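Local coordinates for protein Uly1 (Catenovulum maritimum, PDB 7DRQ) that is a family 24 polysaccharide lyase from a marine bacterium that cleaves ulvan, a green-algal cell-wall polysaccharide, and binds calcium ions, at residues I115-H123 / Y233-S241; T166-T174 / A181-M189. All coordinates share one frame; numbering follows the deposited sequence.

Contact 1. Residues I115-H123 / Y233-S241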
# COMPACT_ATOMS: atom_id res chain seq x y z
N ILE A 115 -2.55 -1.98 -14.14
CA ILE A 115 -2.96 -2.13 -15.54
C ILE A 115 -4.43 -1.74 -15.65
O ILE A 115 -5.24 -2.14 -14.81
CB ILE A 115 -2.75 -3.58 -16.02
CG1 ILE A 115 -1.34 -4.09 -15.69
CG2 ILE A 115 -3.05 -3.70 -17.51
CD1 ILE A 115 -0.25 -3.31 -16.34
N SER A 116 -4.77 -0.94 -16.66
CA SER A 116 -6.19 -0.78 -17.01
C SER A 116 -6.64 -1.99 -17.82
O SER A 116 -6.10 -2.23 -18.89
CB SER A 116 -6.45 0.47 -17.84
OG SER A 116 -7.80 0.43 -18.32
N PRO A 117 -7.63 -2.75 -17.35
CA PRO A 117 -8.12 -3.87 -18.17
C PRO A 117 -8.91 -3.40 -19.38
O PRO A 117 -9.23 -4.23 -20.24
CB PRO A 117 -9.01 -4.65 -17.19
CG PRO A 117 -8.68 -4.10 -15.82
CD PRO A 117 -8.31 -2.67 -16.06
N LYS A 118 -9.20 -2.10 -19.49
CA LYS A 118 -9.94 -1.59 -20.64
C LYS A 118 -9.01 -1.32 -21.82
O LYS A 118 -9.15 -1.94 -22.87
CB LYS A 118 -10.73 -0.34 -20.24
CG LYS A 118 -11.94 -0.68 -19.38
CD LYS A 118 -12.55 0.56 -18.76
CE LYS A 118 -13.94 0.27 -18.22
NZ LYS A 118 -14.37 -1.12 -18.55
N ASP A 119 -8.03 -0.44 -21.65
CA ASP A 119 -7.16 -0.09 -22.77
C ASP A 119 -5.74 -0.61 -22.62
O ASP A 119 -4.87 -0.24 -23.41
CB ASP A 119 -7.15 1.43 -23.00
CG ASP A 119 -6.56 2.21 -21.83
OD1 ASP A 119 -6.08 1.60 -20.85
OD2 ASP A 119 -6.57 3.46 -21.91
N GLU A 120 -5.48 -1.45 -21.62
CA GLU A 120 -4.17 -2.08 -21.41
C GLU A 120 -3.04 -1.07 -21.21
O GLU A 120 -1.87 -1.37 -21.46
CB GLU A 120 -3.84 -3.05 -22.55
CG GLU A 120 -4.68 -4.32 -22.49
CD GLU A 120 -4.18 -5.41 -23.43
OE1 GLU A 120 -3.42 -5.11 -24.38
OE2 GLU A 120 -4.54 -6.59 -23.21
N THR A 121 -3.37 0.14 -20.74
CA THR A 121 -2.32 1.06 -20.32
C THR A 121 -1.72 0.59 -19.00
O THR A 121 -2.37 -0.06 -18.18
CB THR A 121 -2.86 2.47 -20.14
OG1 THR A 121 -4.04 2.42 -19.35
CG2 THR A 121 -3.16 3.14 -21.51
N ILE A 122 -0.45 0.93 -18.81
CA ILE A 122 0.29 0.64 -17.59
C ILE A 122 0.48 1.95 -16.84
O ILE A 122 0.83 2.97 -17.45
CB ILE A 122 1.65 0.01 -17.89
CG1 ILE A 122 1.48 -1.21 -18.81
CG2 ILE A 122 2.42 -0.32 -16.59
CD1 ILE A 122 2.78 -1.67 -19.45
N HIS A 123 0.27 1.93 -15.53
CA HIS A 123 0.39 3.12 -14.70
C HIS A 123 1.36 2.87 -13.56
O HIS A 123 1.27 1.84 -12.89
CB HIS A 123 -0.98 3.54 -14.19
CG HIS A 123 -1.97 3.70 -15.30
ND1 HIS A 123 -2.18 4.91 -15.92
CD2 HIS A 123 -2.73 2.79 -15.95
CE1 HIS A 123 -3.06 4.75 -16.89
NE2 HIS A 123 -3.42 3.48 -16.93
N TYR A 233 -9.68 6.08 -13.47
CA TYR A 233 -9.08 6.17 -14.78
C TYR A 233 -10.18 6.23 -15.84
O TYR A 233 -11.09 5.40 -15.86
CB TYR A 233 -8.16 4.97 -15.02
CG TYR A 233 -7.53 5.01 -16.38
CD1 TYR A 233 -6.79 6.13 -16.78
CD2 TYR A 233 -7.72 3.98 -17.29
CE1 TYR A 233 -6.23 6.19 -18.03
CE2 TYR A 233 -7.16 4.03 -18.55
CZ TYR A 233 -6.42 5.14 -18.91
OH TYR A 233 -5.86 5.20 -20.17
N LEU A 234 -10.09 7.22 -16.71
CA LEU A 234 -11.08 7.40 -17.78
C LEU A 234 -10.44 6.87 -19.06
O LEU A 234 -9.77 7.62 -19.79
CB LEU A 234 -11.48 8.86 -17.89
CG LEU A 234 -11.93 9.51 -16.58
CD1 LEU A 234 -12.22 11.00 -16.78
CD2 LEU A 234 -13.15 8.78 -16.00
N ALA A 235 -10.63 5.58 -19.33
CA ALA A 235 -9.96 4.95 -20.47
C ALA A 235 -10.34 5.62 -21.79
O ALA A 235 -9.52 5.73 -22.70
CB ALA A 235 -10.29 3.46 -20.53
N GLU A 236 -11.59 6.07 -21.90
CA GLU A 236 -12.02 6.70 -23.14
C GLU A 236 -11.35 8.05 -23.37
O GLU A 236 -11.34 8.54 -24.51
CB GLU A 236 -13.54 6.85 -23.14
CG GLU A 236 -14.05 8.11 -22.47
CD GLU A 236 -14.13 8.00 -20.96
OE1 GLU A 236 -13.68 6.97 -20.38
OE2 GLU A 236 -14.66 8.96 -20.35
N GLN A 237 -10.76 8.66 -22.34
CA GLN A 237 -10.10 9.94 -22.47
C GLN A 237 -8.59 9.88 -22.25
O GLN A 237 -7.92 10.91 -22.38
CB GLN A 237 -10.72 10.94 -21.49
CG GLN A 237 -12.23 11.03 -21.62
CD GLN A 237 -12.84 12.04 -20.68
OE1 GLN A 237 -12.37 13.17 -20.58
NE2 GLN A 237 -13.89 11.64 -19.98
N GLY A 238 -8.05 8.72 -21.89
CA GLY A 238 -6.61 8.61 -21.67
C GLY A 238 -6.10 9.42 -20.50
O GLY A 238 -4.96 9.91 -20.54
N LYS A 239 -6.91 9.58 -19.47
CA LYS A 239 -6.52 10.38 -18.31
C LYS A 239 -7.39 9.97 -17.13
O LYS A 239 -8.25 9.10 -17.25
CB LYS A 239 -6.63 11.88 -18.61
CG LYS A 239 -8.05 12.34 -18.89
CD LYS A 239 -8.04 13.79 -19.36
CE LYS A 239 -9.44 14.39 -19.32
NZ LYS A 239 -9.43 15.77 -19.87
N TRP A 240 -7.16 10.63 -16.00
CA TRP A 240 -7.85 10.32 -14.76
C TRP A 240 -8.77 11.47 -14.37
O TRP A 240 -8.57 12.62 -14.75
CB TRP A 240 -6.85 10.08 -13.63
CG TRP A 240 -5.98 8.89 -13.88
CD1 TRP A 240 -4.97 8.79 -14.81
CD2 TRP A 240 -6.03 7.64 -13.20
NE1 TRP A 240 -4.40 7.54 -14.74
CE2 TRP A 240 -5.03 6.81 -13.76
CE3 TRP A 240 -6.83 7.12 -12.18
CZ2 TRP A 240 -4.80 5.50 -13.33
CZ3 TRP A 240 -6.60 5.82 -11.73
CH2 TRP A 240 -5.60 5.02 -12.32
N SER A 241 -9.80 11.12 -13.60
CA SER A 241 -10.67 12.12 -13.02
C SER A 241 -9.94 12.90 -11.92
O SER A 241 -8.85 12.52 -11.45
CB SER A 241 -11.92 11.45 -12.45
OG SER A 241 -11.58 10.57 -11.39
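Y233 and D119 approach each other from opposite directions, and the phenol OH of Y233 donates to the syn lone pair of D119 OD2 at 2.6 Å. D119 lies at the edge of the Y233 ring, near its plane, with the carboxylate turned 53° from the ring. D119 CG sits between its backbone N and carbonyl carbon (chi1 64°), a torsion that turns the carboxylate back toward its own loop. There OD1 takes the T121 hydroxyl OG1 at 2.7 Å and, from the same face of the carboxylate, the T121 backbone N at 3.1 Å, closing an Asx turn. T121 OG1 is itself the acceptor for H123 NE2 at 2.7 Å, which continues the polar chain into the imidazole. Both segments are hairpin ends in consecutive antiparallel sheets, consistent with neighbouring blades of a beta-propeller; the hairpin of Y233 and W240 turns through a G1 beta bulge at G238 and K239. With an alanine at D119, the Y233 hydroxyl would probably be left without its acceptor, and the T121 hydroxyl that receives H123 would be freer to turn. H123 points its edge at the face of Y233, NE2 lying over the ring centre, in a T-shaped pair with centroids 4.7 Å apart and planes at 61°. W240 in turn presents its edge to a face of H123 in an offset T-shaped pair, and the Y150 hydroxyl bonds to both H123 ND1 and W240 NE1. S116 OG lies at the edge of the Y233 ring, 3.7 Å from CE2, while K118 CB packs against A235 CB at 3.8 Å.

Contact 2. Residues T166-T174 / A181-M189. With CA (calcium ion), chain C.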
# COMPACT_ATOMS: atom_id res chain seq x y z
N THR A 166 9.46 -2.24 -23.70
CA THR A 166 10.57 -1.34 -23.47
C THR A 166 10.04 0.04 -23.11
O THR A 166 8.83 0.29 -23.16
CB THR A 166 11.48 -1.19 -24.70
OG1 THR A 166 10.78 -0.41 -25.68
CG2 THR A 166 11.87 -2.55 -25.31
N LEU A 167 10.96 0.95 -22.80
CA LEU A 167 10.61 2.35 -22.54
C LEU A 167 9.88 3.00 -23.71
O LEU A 167 9.20 4.01 -23.51
CB LEU A 167 11.89 3.12 -22.22
CG LEU A 167 11.97 4.12 -21.08
CD1 LEU A 167 11.23 3.62 -19.86
CD2 LEU A 167 13.44 4.37 -20.78
N THR A 168 10.01 2.45 -24.93
CA THR A 168 9.26 2.96 -26.07
C THR A 168 7.76 2.95 -25.81
O THR A 168 7.02 3.77 -26.37
CB THR A 168 9.58 2.13 -27.32
OG1 THR A 168 10.98 2.22 -27.61
CG2 THR A 168 8.80 2.63 -28.52
N GLN A 169 7.29 2.06 -24.94
CA GLN A 169 5.87 1.96 -24.60
C GLN A 169 5.40 3.06 -23.66
O GLN A 169 4.19 3.20 -23.46
CB GLN A 169 5.58 0.60 -23.96
CG GLN A 169 5.68 -0.55 -24.96
CD GLN A 169 4.84 -0.29 -26.18
OE1 GLN A 169 3.62 -0.34 -26.12
NE2 GLN A 169 5.50 0.01 -27.30
N PHE A 170 6.30 3.83 -23.08
CA PHE A 170 5.91 4.79 -22.06
C PHE A 170 5.97 6.21 -22.62
O PHE A 170 6.71 6.50 -23.56
CB PHE A 170 6.76 4.64 -20.80
CG PHE A 170 6.30 3.49 -19.95
CD1 PHE A 170 6.64 2.18 -20.30
CD2 PHE A 170 5.45 3.70 -18.87
CE1 PHE A 170 6.18 1.11 -19.56
CE2 PHE A 170 4.99 2.65 -18.11
CZ PHE A 170 5.36 1.33 -18.46
N VAL A 171 5.15 7.07 -22.03
CA VAL A 171 4.87 8.39 -22.58
C VAL A 171 5.73 9.42 -21.87
O VAL A 171 5.69 9.54 -20.64
CB VAL A 171 3.38 8.75 -22.46
CG1 VAL A 171 3.13 10.14 -23.06
CG2 VAL A 171 2.52 7.69 -23.14
N LYS A 172 6.51 10.17 -22.65
CA LYS A 172 7.37 11.18 -22.08
C LYS A 172 6.58 12.40 -21.62
O LYS A 172 5.52 12.74 -22.16
CB LYS A 172 8.45 11.59 -23.09
CG LYS A 172 9.35 10.45 -23.54
CD LYS A 172 10.55 10.96 -24.34
CE LYS A 172 11.29 9.82 -25.02
NZ LYS A 172 12.55 10.29 -25.68
N ASP A 173 7.12 13.07 -20.61
CA ASP A 173 6.67 14.41 -20.25
C ASP A 173 7.08 15.35 -21.37
O ASP A 173 8.27 15.58 -21.59
CB ASP A 173 7.29 14.83 -18.92
CG ASP A 173 6.86 16.22 -18.47
OD1 ASP A 173 6.16 16.93 -19.23
OD2 ASP A 173 7.21 16.61 -17.34
N THR A 174 6.09 15.87 -22.12
CA THR A 174 6.33 16.89 -23.14
C THR A 174 5.64 18.19 -22.79
O THR A 174 5.36 19.02 -23.67
CB THR A 174 5.89 16.41 -24.53
OG1 THR A 174 4.52 16.00 -24.50
CG2 THR A 174 6.75 15.25 -24.98
N ALA A 181 14.63 14.86 -22.72
CA ALA A 181 14.34 13.70 -23.57
C ALA A 181 14.14 12.40 -22.79
O ALA A 181 13.61 11.45 -23.36
CB ALA A 181 15.46 13.51 -24.59
N THR A 182 14.57 12.32 -21.53
CA THR A 182 14.36 11.10 -20.76
C THR A 182 13.48 11.35 -19.53
O THR A 182 13.58 10.63 -18.53
CB THR A 182 15.68 10.46 -20.35
OG1 THR A 182 16.36 11.30 -19.41
CG2 THR A 182 16.57 10.27 -21.57
N ASP A 183 12.64 12.38 -19.60
CA ASP A 183 11.69 12.72 -18.54
C ASP A 183 10.40 11.95 -18.81
O ASP A 183 9.62 12.31 -19.69
CB ASP A 183 11.47 14.23 -18.50
CG ASP A 183 10.51 14.68 -17.40
OD1 ASP A 183 9.85 13.85 -16.74
OD2 ASP A 183 10.41 15.92 -17.22
N TYR A 184 10.20 10.87 -18.04
CA TYR A 184 8.96 10.10 -18.09
C TYR A 184 8.04 10.38 -16.91
O TYR A 184 7.08 9.63 -16.69
CB TYR A 184 9.28 8.60 -18.12
CG TYR A 184 9.87 8.15 -19.44
CD1 TYR A 184 11.24 8.22 -19.66
CD2 TYR A 184 9.06 7.66 -20.45
CE1 TYR A 184 11.78 7.81 -20.86
CE2 TYR A 184 9.60 7.25 -21.66
CZ TYR A 184 10.96 7.33 -21.85
OH TYR A 184 11.52 6.93 -23.03
N LYS A 185 8.30 11.44 -16.14
CA LYS A 185 7.56 11.71 -14.91
C LYS A 185 6.59 12.86 -15.14
O LYS A 185 6.99 13.95 -15.54
CB LYS A 185 8.52 12.01 -13.76
CG LYS A 185 9.41 10.81 -13.35
CD LYS A 185 10.35 11.21 -12.21
CE LYS A 185 11.42 12.19 -12.69
NZ LYS A 185 12.31 12.68 -11.59
N HIS A 186 5.32 12.59 -14.90
CA HIS A 186 4.25 13.56 -15.10
C HIS A 186 3.80 14.10 -13.75
O HIS A 186 3.67 13.36 -12.77
CB HIS A 186 3.09 12.92 -15.85
CG HIS A 186 3.47 12.46 -17.22
ND1 HIS A 186 3.24 13.21 -18.34
CD2 HIS A 186 4.10 11.33 -17.63
CE1 HIS A 186 3.69 12.56 -19.40
NE2 HIS A 186 4.22 11.42 -19.00
N LEU A 187 3.54 15.39 -13.72
CA LEU A 187 3.24 16.09 -12.48
C LEU A 187 1.75 16.04 -12.13
O LEU A 187 1.35 16.60 -11.10
CB LEU A 187 3.71 17.54 -12.59
CG LEU A 187 3.95 18.34 -11.31
CD1 LEU A 187 4.97 17.61 -10.43
CD2 LEU A 187 4.42 19.74 -11.65
N THR A 188 0.95 15.38 -12.96
CA THR A 188 -0.50 15.34 -12.86
C THR A 188 -1.00 14.08 -13.54
O THR A 188 -0.34 13.52 -14.42
CB THR A 188 -1.16 16.58 -13.51
OG1 THR A 188 -2.58 16.39 -13.59
CG2 THR A 188 -0.62 16.80 -14.93
N MSE A 189 -2.18 13.64 -13.11
CA MSE A 189 -2.88 12.51 -13.72
C MSE A 189 -4.04 12.94 -14.63
O MSE A 189 -4.63 12.12 -15.34
CB MSE A 189 -3.42 11.60 -12.62
CG MSE A 189 -2.34 11.21 -11.62
SE MSE A 189 -2.96 9.79 -10.43
CE MSE A 189 -2.90 8.29 -11.68
CA CA C . 8.57 15.72 -15.60
O HOH W 1 9.28 6.52 -25.13
O HOH W 2 5.61 7.99 -18.46
O HOH W 3 4.03 16.91 -16.07
O HOH W 4 7.03 16.44 -13.80
O HOH W 5 9.26 18.06 -15.00
O HOH W 6 10.09 15.25 -13.73
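D173, D183 and K185 hold a calcium ion between the two segments. D173 gives one carboxylate oxygen, OD2, at 2.4 Å from the metal, whereas D183 grips it with both OD1 and OD2, and the backbone O of K185 is the fourth protein oxygen. Three waters complete a seven-coordinate shell. D183 OD1 also accepts the backbone N of K185 at 2.9 Å, an Asx turn that sets the K185 carbonyl beside the carboxylate. Outside the segments, S175 OG bonds to D173 OD1 and the backbone N of E179 to D183 OD2, so the loop between the ligands steadies both acids. Behind the metal site the two segments are joined by D173 N, which donates to D183 O at 2.8 Å. K172 has its CG anti to the carbonyl carbon (chi1 -60°) and runs extended from there, reaching A181 O with NZ at 2.8 Å in the carbonyl plane. H186 NE2 donates almost straight to V171 O at 2.9 Å; the acceptor lies in the imidazole plane, while the donor stands above the plane of the carbonyl. Farther from the calcium, the Y184 ring is sandwiched by two CH-pi contacts: L167 CD1 sits over one face, 4.3 Å from the centroid, and K172 CG over the opposite face at 4.1 Å. F170 CB packs against Y184 CD2, 3.8 Å away, and water 1 joins Y184 OH to L167 O. Beyond this, L167 and F170 lean on strand 86-91. Neither segment around the ion has a strand or a long helix, and the two acidic side chains would probably repel each other without the cation, which suggests a structural calcium that ties the loop together.

Overall arrangement
The segments of contact 2 lie along the chain inside the loop closed by contact 1, and the two centres are about 15 Å apart on the same side of the molecule. They touch directly: W240 N is 3.0 Å from M189 O, a probable hydrogen bond, and I122 CG2 packs 3.9 Å from F170 CZ. Y150 is a further bridge, its hydroxyl serving H123 and W240 of contact 1 while its backbone bonds to H186 of contact 2. The calcium-bound loop is thereby fastened to the joint between the two sheets. A second calcium site, formed by L283, D285 and F287, belongs to neither contact.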